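Local coordinates for putative sugar ABC transporter, substrate-binding protein (Clostridium phytofermentans, PDB 4WZZ), which binds L-rhamnose and probably serves as the substrate-capturing component of a sugar ABC transporter, at residues 57-62 / 140-145; 233-238 / 257-262. All coordinates share one frame; numbering follows the deposited sequence.

Contact 1. Residues 57-62 / 140-145; sequences YAIIVK and LSLDSA. With RAM (alpha-L-rhamnopyranose), chain B.
L142 meets I59 through single methyl groups, the two CD1 atoms lying 4.1 Å apart while the side chains cross at about a right angle. I59 reaches this point because its CG1 is anti to the backbone N (chi1 -180°) and the chain continues extended. At D143 the backbone reverses: phi 73°, psi -55° and the S144 N to L142 O hydrogen bond of 2.6 Å define a classic gamma turn. From it the D143 carboxylate takes two sugar hydroxyls, one on each oxygen: rhamnose O4 donates to D143 OD1 at 2.7 Å, and O3 to D143 OD2 at 2.6 Å. Y68 and Q157 also bind OD1, which should hold the carboxylate in place. K62 NZ donates to O2 at 2.9 Å and, weakly, to O3 at 3.0 Å. Donating to the carboxylate while weakly accepting from the ammonium would probably polarise O3. S144 CB packs 3.7 Å from K62 CE; N192 OD1 also accepts from K62 NZ, and S144 OG is hydrogen-bonded to A119 O and N192 N. Strand 114-117 separates strands 56-60 and 138-142 in the parallel part of the sheet, and the loops after their C-terminal ends line one side of the sugar cleft, as in type I periplasmic binding proteins; helix 67-82 packs on I59 and helix 299-315 on L142.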
ATOM      1  N   TYR A  57      -4.673  16.207  13.713  1.00 20.26           N
ATOM      2  CA  TYR A  57      -4.774  15.363  12.533  1.00 19.43           C
ATOM      3  C   TYR A  57      -4.830  13.909  12.959  1.00 22.32           C
ATOM      4  O   TYR A  57      -3.920  13.445  13.642  1.00 20.70           O
ATOM      5  CB  TYR A  57      -3.544  15.543  11.656  1.00 19.03           C
ATOM      6  CG  TYR A  57      -3.328  16.951  11.173  1.00 19.85           C
ATOM      7  CD1 TYR A  57      -2.798  17.921  12.014  1.00 20.59           C
ATOM      8  CD2 TYR A  57      -3.640  17.299   9.872  1.00 24.33           C
ATOM      9  CE1 TYR A  57      -2.594  19.199  11.571  1.00 21.44           C
ATOM     10  CE2 TYR A  57      -3.441  18.575   9.413  1.00 22.30           C
ATOM     11  CZ  TYR A  57      -2.916  19.524  10.258  1.00 21.57           C
ATOM     12  OH  TYR A  57      -2.737  20.807   9.776  1.00 23.81           O
ATOM     13  N   ALA A  58      -5.899  13.216  12.572  1.00 20.09           N
ATOM     14  CA  ALA A  58      -6.044  11.770  12.817  1.00 21.22           C
ATOM     15  C   ALA A  58      -5.606  10.969  11.611  1.00 16.89           C
ATOM     16  O   ALA A  58      -6.105  11.187  10.499  1.00 19.10           O
ATOM     17  CB  ALA A  58      -7.489  11.434  13.100  1.00 18.25           C
ATOM     18  N   ILE A  59      -4.699  10.011  11.814  1.00 16.16           N
ATOM     19  CA  ILE A  59      -4.412   9.058  10.758  1.00 15.36           C
ATOM     20  C   ILE A  59      -4.963   7.719  11.190  1.00 15.01           C
ATOM     21  O   ILE A  59      -4.724   7.263  12.304  1.00 16.22           O
ATOM     22  CB  ILE A  59      -2.905   8.949  10.410  1.00 14.85           C
ATOM     23  CG1 ILE A  59      -2.722   7.921   9.274  1.00 14.12           C
ATOM     24  CG2 ILE A  59      -2.079   8.648  11.664  1.00 14.92           C
ATOM     25  CD1 ILE A  59      -1.360   7.945   8.625  1.00 18.42           C
ATOM     26  N   ILE A  60      -5.741   7.124  10.297  1.00 14.82           N
ATOM     27  CA  ILE A  60      -6.361   5.839  10.533  1.00 15.20           C
ATOM     28  C   ILE A  60      -5.785   4.885   9.515  1.00 13.78           C
ATOM     29  O   ILE A  60      -6.075   4.990   8.323  1.00 13.75           O
ATOM     30  CB  ILE A  60      -7.886   5.913  10.373  1.00 15.92           C
ATOM     31  CG1 ILE A  60      -8.456   6.903  11.390  1.00 16.15           C
ATOM     32  CG2 ILE A  60      -8.481   4.542  10.606  1.00 17.53           C
ATOM     33  CD1 ILE A  60      -9.942   7.238  11.174  1.00 16.99           C
ATOM     34  N   VAL A  61      -4.893   4.013   9.958  1.00 13.25           N
ATOM     35  CA  VAL A  61      -4.266   3.087   9.031  1.00 12.56           C
ATOM     36  C   VAL A  61      -5.212   1.902   8.786  1.00 12.45           C
ATOM     37  O   VAL A  61      -6.290   1.857   9.342  1.00 12.94           O
ATOM     38  CB  VAL A  61      -2.893   2.608   9.556  1.00 12.15           C
ATOM     39  CG1 VAL A  61      -1.952   3.773   9.702  1.00 13.18           C
ATOM     40  CG2 VAL A  61      -3.034   1.894  10.881  1.00 14.02           C
ATOM     41  N   LYS A  62      -4.819   0.946   7.949  1.00 13.54           N
ATOM     42  CA  LYS A  62      -5.701  -0.180   7.668  1.00 11.89           C
ATOM     43  C   LYS A  62      -5.926  -1.038   8.914  1.00 12.00           C
ATOM     44  O   LYS A  62      -7.031  -1.476   9.192  1.00 13.67           O
ATOM     45  CB  LYS A  62      -5.096  -1.088   6.601  1.00 11.32           C
ATOM     46  CG  LYS A  62      -5.220  -0.672   5.166  1.00 11.37           C
ATOM     47  CD  LYS A  62      -4.862  -1.899   4.281  1.00 12.08           C
ATOM     48  CE  LYS A  62      -5.016  -1.609   2.829  1.00 11.59           C
ATOM     49  NZ  LYS A  62      -4.588  -2.782   2.021  1.00 10.73           N
ATOM     50  N   LEU A 140      -8.690  13.211   3.885  1.00 21.75           N
ATOM     51  CA  LEU A 140      -7.665  12.853   2.909  1.00 20.66           C
ATOM     52  C   LEU A 140      -7.511  11.333   2.985  1.00 20.12           C
ATOM     53  O   LEU A 140      -7.779  10.734   4.021  1.00 19.33           O
ATOM     54  CB  LEU A 140      -6.349  13.545   3.294  1.00 26.09           C
ATOM     55  CG  LEU A 140      -5.067  13.212   2.553  1.00 26.19           C
ATOM     56  CD1 LEU A 140      -4.185  14.429   2.458  1.00 26.88           C
ATOM     57  CD2 LEU A 140      -4.332  12.062   3.253  1.00 29.15           C
ATOM     58  N   SER A 141      -7.119  10.706   1.886  1.00 18.66           N
ATOM     59  CA  SER A 141      -6.899   9.272   1.908  1.00 17.57           C
ATOM     60  C   SER A 141      -5.460   9.020   1.479  1.00 18.73           C
ATOM     61  O   SER A 141      -4.901   9.811   0.722  1.00 18.24           O
ATOM     62  CB  SER A 141      -7.919   8.610   0.979  1.00 20.80           C
ATOM     63  OG  SER A 141      -7.786   7.217   0.932  1.00 22.33           O
ATOM     64  N   LEU A 142      -4.861   7.937   1.990  1.00 16.26           N
ATOM     65  CA  LEU A 142      -3.519   7.516   1.598  1.00 18.72           C
ATOM     66  C   LEU A 142      -3.457   5.994   1.558  1.00 13.67           C
ATOM     67  O   LEU A 142      -4.246   5.321   2.224  1.00 14.55           O
ATOM     68  CB  LEU A 142      -2.417   8.050   2.531  1.00 14.39           C
ATOM     69  CG  LEU A 142      -2.201   7.359   3.883  1.00 14.45           C
ATOM     70  CD1 LEU A 142      -0.941   7.867   4.569  1.00 15.15           C
ATOM     71  CD2 LEU A 142      -3.404   7.559   4.789  1.00 17.04           C
ATOM     72  N   ASP A 143      -2.501   5.477   0.785  1.00 12.92           N
ATOM     73  CA  ASP A 143      -2.147   4.040   0.761  1.00 13.04           C
ATOM     74  C   ASP A 143      -3.211   3.210   0.059  1.00 13.04           C
ATOM     75  O   ASP A 143      -2.916   2.460  -0.883  1.00 13.82           O
ATOM     76  CB  ASP A 143      -1.901   3.524   2.184  1.00 12.27           C
ATOM     77  CG  ASP A 143      -1.490   2.069   2.227  1.00 12.05           C
ATOM     78  OD1 ASP A 143      -0.606   1.666   1.444  1.00 10.86           O
ATOM     79  OD2 ASP A 143      -2.052   1.352   3.070  1.00 10.91           O
ATOM     80  N   SER A 144      -4.443   3.328   0.530  1.00 13.23           N
ATOM     81  CA  SER A 144      -5.575   2.610  -0.041  1.00 13.18           C
ATOM     82  C   SER A 144      -6.761   3.576  -0.088  1.00 14.31           C
ATOM     83  O   SER A 144      -7.179   4.125   0.936  1.00 14.83           O
ATOM     84  CB  SER A 144      -5.885   1.373   0.813  1.00 16.77           C
ATOM     85  OG  SER A 144      -7.001   0.648   0.315  1.00 14.57           O
ATOM     86  N   ALA A 145      -7.281   3.805  -1.283  1.00 15.76           N
ATOM     87  CA  ALA A 145      -8.210   4.920  -1.491  1.00 16.41           C
ATOM     88  C   ALA A 145      -9.629   4.641  -0.994  1.00 17.66           C
ATOM     89  O   ALA A 145     -10.185   3.561  -1.225  1.00 17.11           O
ATOM     90  CB  ALA A 145      -8.248   5.294  -2.977  1.00 17.05           C
TER
HETATM   91  C1  RAM B 401       0.246  -3.998   3.364  1.00  9.99           C
HETATM   92  C2  RAM B 401      -0.998  -3.118   3.334  1.00  9.31           C
HETATM   93  C3  RAM B 401      -0.767  -1.807   2.582  1.00  9.34           C
HETATM   94  C4  RAM B 401      -0.086  -2.056   1.241  1.00  8.93           C
HETATM   95  C5  RAM B 401       1.160  -2.920   1.426  1.00  6.38           C
HETATM   96  C6  RAM B 401       1.805  -3.273   0.096  1.00  7.27           C
HETATM   97  O1  RAM B 401       1.179  -3.424   4.211  1.00 14.55           O
HETATM   98  O2  RAM B 401      -1.991  -3.884   2.724  1.00  9.58           O
HETATM   99  O3  RAM B 401      -2.037  -1.176   2.447  1.00  9.79           O
HETATM  100  O4  RAM B 401       0.259  -0.818   0.644  1.00  8.74           O
HETATM  101  O5  RAM B 401       0.845  -4.117   2.086  1.00  8.18           O

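Contact 2. Residues 233-238 / 257-262; sequences AILAAD and KVLQDK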
ATOM      1  N   ALA A 233      -2.760 -23.238   1.004  1.00 11.25           N
ATOM      2  CA  ALA A 233      -3.908 -23.525   0.143  1.00 13.48           C
ATOM      3  C   ALA A 233      -3.551 -23.371  -1.326  1.00 12.02           C
ATOM      4  O   ALA A 233      -3.995 -24.176  -2.157  1.00 16.11           O
ATOM      5  CB  ALA A 233      -5.085 -22.609   0.489  1.00 17.94           C
ATOM      6  N   ILE A 234      -2.790 -22.319  -1.653  1.00 11.81           N
ATOM      7  CA  ILE A 234      -2.296 -22.124  -3.012  1.00 13.25           C
ATOM      8  C   ILE A 234      -1.485 -23.356  -3.473  1.00 12.88           C
ATOM      9  O   ILE A 234      -1.707 -23.915  -4.561  1.00 13.12           O
ATOM     10  CB  ILE A 234      -1.432 -20.857  -3.126  1.00 10.43           C
ATOM     11  CG1 ILE A 234      -2.324 -19.614  -2.997  1.00 11.16           C
ATOM     12  CG2 ILE A 234      -0.644 -20.865  -4.435  1.00 14.19           C
ATOM     13  CD1 ILE A 234      -1.569 -18.354  -2.761  1.00 11.63           C
ATOM     14  N   LEU A 235      -0.565 -23.788  -2.623  1.00 10.86           N
ATOM     15  CA  LEU A 235       0.329 -24.893  -2.944  1.00 13.36           C
ATOM     16  C   LEU A 235      -0.441 -26.208  -3.119  1.00 18.17           C
ATOM     17  O   LEU A 235      -0.117 -27.015  -3.988  1.00 15.90           O
ATOM     18  CB  LEU A 235       1.398 -25.026  -1.853  1.00 11.28           C
ATOM     19  CG  LEU A 235       2.421 -23.889  -1.773  1.00 14.38           C
ATOM     20  CD1 LEU A 235       3.268 -24.032  -0.526  1.00 16.26           C
ATOM     21  CD2 LEU A 235       3.310 -23.807  -3.002  1.00 15.85           C
ATOM     22  N   ALA A 236      -1.474 -26.411  -2.312  1.00 13.13           N
ATOM     23  CA  ALA A 236      -2.276 -27.626  -2.393  1.00 14.07           C
ATOM     24  C   ALA A 236      -3.115 -27.621  -3.678  1.00 15.73           C
ATOM     25  O   ALA A 236      -3.350 -28.662  -4.302  1.00 18.00           O
ATOM     26  CB  ALA A 236      -3.171 -27.716  -1.188  1.00 17.77           C
ATOM     27  N   ALA A 237      -3.595 -26.443  -4.063  1.00 16.81           N
ATOM     28  CA  ALA A 237      -4.468 -26.319  -5.218  1.00 18.54           C
ATOM     29  C   ALA A 237      -3.688 -26.493  -6.513  1.00 20.27           C
ATOM     30  O   ALA A 237      -4.192 -27.029  -7.494  1.00 20.59           O
ATOM     31  CB  ALA A 237      -5.173 -24.965  -5.207  1.00 24.21           C
ATOM     32  N   ASP A 238      -2.452 -26.026  -6.524  0.57 18.38           N
ATOM     33  CA  ASP A 238      -1.617 -26.160  -7.709  0.57 17.97           C
ATOM     34  C   ASP A 238      -0.168 -26.295  -7.278  0.57 17.89           C
ATOM     35  O   ASP A 238       0.545 -25.314  -7.148  0.57 15.32           O
ATOM     36  CB  ASP A 238      -1.804 -24.984  -8.668  0.57 22.87           C
ATOM     37  CG  ASP A 238      -0.973 -25.124  -9.944  0.57 23.89           C
ATOM     38  OD1 ASP A 238      -0.548 -26.250 -10.285  0.57 18.90           O
ATOM     39  OD2 ASP A 238      -0.745 -24.090 -10.605  0.57 29.27           O
ATOM     40  N   LYS A 257       7.948 -17.336   4.514  1.00 10.12           N
ATOM     41  CA  LYS A 257       8.148 -18.210   5.660  1.00 13.35           C
ATOM     42  C   LYS A 257       7.676 -19.624   5.352  1.00 13.56           C
ATOM     43  O   LYS A 257       8.380 -20.592   5.615  1.00 12.24           O
ATOM     44  CB  LYS A 257       7.415 -17.657   6.891  1.00 14.24           C
ATOM     45  CG  LYS A 257       7.518 -18.534   8.134  1.00 22.58           C
ATOM     46  CD  LYS A 257       8.963 -18.766   8.575  1.00 29.72           C
ATOM     47  CE  LYS A 257       9.079 -19.150  10.064  1.00 39.63           C
ATOM     48  NZ  LYS A 257       8.362 -20.414  10.411  1.00 41.40           N
ATOM     49  N   VAL A 258       6.497 -19.735   4.754  1.00 12.37           N
ATOM     50  CA  VAL A 258       5.943 -21.025   4.363  1.00 12.89           C
ATOM     51  C   VAL A 258       6.826 -21.715   3.322  1.00 10.95           C
ATOM     52  O   VAL A 258       7.140 -22.895   3.456  1.00 12.38           O
ATOM     53  CB  VAL A 258       4.482 -20.867   3.840  1.00 13.08           C
ATOM     54  CG1 VAL A 258       3.965 -22.168   3.234  1.00 14.80           C
ATOM     55  CG2 VAL A 258       3.553 -20.396   4.954  1.00 10.85           C
ATOM     56  N   LEU A 259       7.244 -20.996   2.284  1.00 10.42           N
ATOM     57  CA  LEU A 259       8.060 -21.629   1.239  1.00 10.64           C
ATOM     58  C   LEU A 259       9.391 -22.090   1.816  1.00 12.71           C
ATOM     59  O   LEU A 259       9.906 -23.148   1.442  1.00 15.08           O
ATOM     60  CB  LEU A 259       8.301 -20.674   0.076  1.00 11.43           C
ATOM     61  CG  LEU A 259       7.056 -20.262  -0.713  1.00 11.20           C
ATOM     62  CD1 LEU A 259       7.483 -19.289  -1.800  1.00 13.35           C
ATOM     63  CD2 LEU A 259       6.320 -21.478  -1.292  1.00 11.76           C
ATOM     64  N   GLN A 260       9.954 -21.314   2.734  1.00 13.77           N
ATOM     65  CA  GLN A 260      11.202 -21.727   3.378  1.00 16.38           C
ATOM     66  C   GLN A 260      10.980 -22.966   4.231  1.00 15.53           C
ATOM     67  O   GLN A 260      11.752 -23.941   4.160  1.00 17.95           O
ATOM     68  CB  GLN A 260      11.777 -20.596   4.230  1.00 15.73           C
ATOM     69  CG  GLN A 260      13.132 -20.898   4.829  1.00 25.14           C
ATOM     70  CD  GLN A 260      13.631 -19.747   5.685  1.00 32.88           C
ATOM     71  OE1 GLN A 260      14.475 -18.959   5.262  1.00 36.35           O
ATOM     72  NE2 GLN A 260      13.095 -19.637   6.889  1.00 35.55           N
ATOM     73  N   ASP A 261       9.931 -22.956   5.044  1.00 17.30           N
ATOM     74  CA  ASP A 261       9.676 -24.094   5.931  1.00 22.56           C
ATOM     75  C   ASP A 261       9.437 -25.381   5.146  1.00 18.47           C
ATOM     76  O   ASP A 261       9.834 -26.461   5.585  1.00 22.45           O
ATOM     77  CB  ASP A 261       8.475 -23.833   6.840  1.00 22.52           C
ATOM     78  CG  ASP A 261       8.785 -22.856   7.967  1.00 28.26           C
ATOM     79  OD1 ASP A 261       9.976 -22.540   8.216  1.00 33.72           O
ATOM     80  OD2 ASP A 261       7.813 -22.399   8.607  1.00 35.37           O
ATOM     81  N   LYS A 262       8.792 -25.275   3.992  1.00 13.46           N
ATOM     82  CA  LYS A 262       8.484 -26.449   3.179  1.00 17.18           C
ATOM     83  C   LYS A 262       9.618 -26.858   2.247  1.00 17.81           C
ATOM     84  O   LYS A 262       9.508 -27.856   1.537  1.00 16.65           O
ATOM     85  CB  LYS A 262       7.242 -26.208   2.350  1.00 15.85           C
ATOM     86  CG  LYS A 262       5.984 -26.067   3.188  1.00 19.59           C
ATOM     87  CD  LYS A 262       4.796 -25.742   2.325  1.00 22.89           C
ATOM     88  CE  LYS A 262       3.492 -25.821   3.109  1.00 36.07           C
ATOM     89  NZ  LYS A 262       3.142 -27.223   3.487  1.00 33.89           N
TER
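L235 meets V258, L259 and K262 through methyl and methylene groups alone, so no flat group presents a face or an edge between the segments. The flat group to note is the carboxylate of D261, outside the contact: its OD2 accepts K257 NZ at 2.7 Å through the syn lone pair, a salt bridge one turn along the same helix. L235 supplies more than half of the 118 Å² buried here. Its CD1 touches three side chains: K262 CD at 3.7 Å, L259 CD2 at 4.1 Å and V258 CG1 at 4.3 Å. The second branch, CD2, adds only L259 CD2, at 4.2 Å, as the two leucines meet at a slant. The K262 chain instead runs antiparallel alongside L235, with K262 CE 4.1 Å from L235 CD1. The lysine is extended as far as CE and then bends (chi4 -69°), and its ammonium forms a salt bridge with E232 of helix 224-237. Helices 224-237 and 249-261 lie on either side of strand 243-246 in the chain, as in a Rossmann-like lobe; I234 faces the sheet at strands 179-185 and 212-219, and L264 also covers L235. The chemistry implies apolar packing between neighbouring helices with one charged side chain at its exposed margin, where K262 lays its methylenes on leucine and directs its ammonium to the other helix.

Contact 1 is fully buried and contact 2 only partly, their centres 32 Å apart on opposite sides of the chain's centre. They share no helix or strand: 57-62 and 140-145 end strands of the eight-stranded mixed sheet, whereas 233-238 and 257-262 lie on helices next to the four-stranded parallel sheet. Nearest atoms stay about 17 Å apart. Chemistry follows place. The lysine of contact 1 is buried and hydrogen-bonds the sugar and N192; that of contact 2 lies at the surface and pairs with a glutamate. The sugar bridges the lobes: contact 1 binds it directly, while contact 2 is tied to it through T249, at the start of helix 249-261.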